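Local coordinates for M157 (Murid herpesvirus 1, PDB 2NYK), which has an MHC class I-like fold and serves as a viral ligand for Ly49 receptors of natural killer cells, at residues E72-F75 and L76-K80. The protein carries 1 engineered substitution. Residues are numbered along the deposited sequence; the frame is centred on the assembly and turned at random.
Sequences EYVF and LDIQK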
loop_
_atom_site.group_PDB
_atom_site.type_symbol
_atom_site.label_atom_id
_atom_site.label_comp_id
_atom_site.label_asym_id
_atom_site.label_seq_id
_atom_site.Cartn_x
_atom_site.Cartn_y
_atom_site.Cartn_z
ATOM N N GLU A 72 8.194 -2.142 13.830
ATOM C CA GLU A 72 6.997 -1.671 13.106
ATOM C C GLU A 72 5.753 -1.761 13.960
ATOM O O GLU A 72 4.983 -0.806 14.025
ATOM C CB GLU A 72 6.778 -2.440 11.796
ATOM C CG GLU A 72 7.988 -2.516 10.862
ATOM C CD GLU A 72 8.931 -3.672 11.191
ATOM O OE1 GLU A 72 9.209 -3.918 12.380
ATOM O OE2 GLU A 72 9.435 -4.315 10.256
ATOM N N TYR A 73 5.571 -2.912 14.615
ATOM C CA TYR A 73 4.413 -3.153 15.472
ATOM C C TYR A 73 4.392 -2.183 16.638
ATOM O O TYR A 73 3.368 -1.569 16.940
ATOM C CB TYR A 73 4.394 -4.594 16.020
ATOM C CG TYR A 73 3.272 -4.770 17.036
ATOM C CD1 TYR A 73 2.034 -5.265 16.648
ATOM C CD2 TYR A 73 3.427 -4.368 18.371
ATOM C CE1 TYR A 73 0.983 -5.387 17.563
ATOM C CE2 TYR A 73 2.380 -4.488 19.290
ATOM C CZ TYR A 73 1.162 -5.000 18.871
ATOM O OH TYR A 73 0.103 -5.120 19.755
ATOM N N VAL A 74 5.530 -2.068 17.311
ATOM C CA VAL A 74 5.650 -1.197 18.475
ATOM C C VAL A 74 5.434 0.274 18.098
ATOM O O VAL A 74 4.758 0.993 18.827
ATOM C CB VAL A 74 7.020 -1.406 19.184
ATOM C CG1 VAL A 74 7.289 -0.326 20.233
ATOM C CG2 VAL A 74 7.080 -2.807 19.822
ATOM N N PHE A 75 5.996 0.719 16.968
ATOM C CA PHE A 75 5.777 2.094 16.503
ATOM C C PHE A 75 4.277 2.395 16.391
ATOM O O PHE A 75 3.787 3.396 16.907
ATOM C CB PHE A 75 6.466 2.343 15.153
ATOM C CG PHE A 75 6.269 3.733 14.647
ATOM C CD1 PHE A 75 7.028 4.783 15.157
ATOM C CD2 PHE A 75 5.279 4.013 13.708
ATOM C CE1 PHE A 75 6.815 6.073 14.748
ATOM C CE2 PHE A 75 5.097 5.315 13.252
ATOM C CZ PHE A 75 5.855 6.337 13.767
ATOM N N LEU A 76 3.547 1.497 15.746
ATOM C CA LEU A 76 2.109 1.656 15.531
ATOM C C LEU A 76 1.311 1.585 16.835
ATOM O O LEU A 76 0.339 2.322 17.016
ATOM C CB LEU A 76 1.632 0.554 14.587
ATOM C CG LEU A 76 2.138 0.724 13.149
ATOM C CD1 LEU A 76 1.937 -0.547 12.348
ATOM C CD2 LEU A 76 1.443 1.890 12.485
ATOM N N ASP A 77 1.728 0.681 17.725
ATOM C CA ASP A 77 1.121 0.519 19.052
ATOM C C ASP A 77 1.259 1.796 19.872
ATOM O O ASP A 77 0.302 2.269 20.446
ATOM C CB ASP A 77 1.767 -0.669 19.790
ATOM C CG ASP A 77 1.003 -1.064 21.046
ATOM O OD1 ASP A 77 1.645 -1.508 22.021
ATOM O OD2 ASP A 77 -0.232 -0.927 21.063
ATOM N N ILE A 78 2.456 2.360 19.893
ATOM C CA ILE A 78 2.707 3.628 20.561
ATOM C C ILE A 78 1.874 4.783 19.978
ATOM O O ILE A 78 1.299 5.567 20.733
ATOM C CB ILE A 78 4.204 3.993 20.535
ATOM C CG1 ILE A 78 5.012 3.000 21.398
ATOM C CG2 ILE A 78 4.399 5.439 20.989
ATOM C CD1 ILE A 78 6.513 3.291 21.445
ATOM N N GLN A 79 1.817 4.892 18.648
ATOM C CA GLN A 79 0.967 5.906 18.011
ATOM C C GLN A 79 -0.509 5.699 18.368
ATOM O O GLN A 79 -1.209 6.651 18.706
ATOM C CB GLN A 79 1.145 5.893 16.476
ATOM C CG GLN A 79 2.533 6.319 15.972
ATOM C CD GLN A 79 2.951 7.708 16.436
ATOM O OE1 GLN A 79 2.116 8.586 16.643
ATOM N NE2 GLN A 79 4.254 7.911 16.596
ATOM N N LYS A 80 -0.985 4.463 18.306
ATOM C CA LYS A 80 -2.354 4.190 18.708
ATOM C C LYS A 80 -2.645 4.679 20.133
ATOM O O LYS A 80 -3.630 5.383 20.346
ATOM C CB LYS A 80 -2.703 2.713 18.552
ATOM C CG LYS A 80 -4.200 2.498 18.426
ATOM C CD LYS A 80 -4.588 1.037 18.318
ATOM C CE LYS A 80 -4.551 0.364 19.668
ATOM N NZ LYS A 80 -5.075 -1.023 19.595
#
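The amide of L76 donates to E72 O (N to O 3.2 Å, N-H...O angle 163°). Its CG, set beside its own backbone N, packs on that same E72 O, and its side chain reaches F25, V27 and I39 on the strands beneath. E72 OE2 forms a salt bridge with R163 NE and is hydrogen-bonded to W164 NE1, both residues of helix 157-173. At D77 the amide bonds to Y73 O at 2.9 Å, while CB meets Y73 CE2 at 3.9 Å; the planes of the tyrosine ring and the carboxylate are inclined to each other. These i to i+4 pairs lie on helix 71-90, which packs against the antiparallel sheet as one of the helices of the MHC class I-like platform. I78 gives the straightest of the four i to i+4 backbone bonds across the contact, N to V74 O, and its CD1 lies against V74 CG1 at 3.9 Å, an apolar pair on a more exposed side of the helix. Q79 donates to F75 O and places CG over one face of the F75 ring, offset toward the rim, 4.1 Å from the centroid and 22° off the normal, a CH-pi contact. A chain bent at chi2 (-57°) carries NE2 back to F75 CZ, 3.6 Å away, with the amide inclined to the ring, while OE1 bonds to R82.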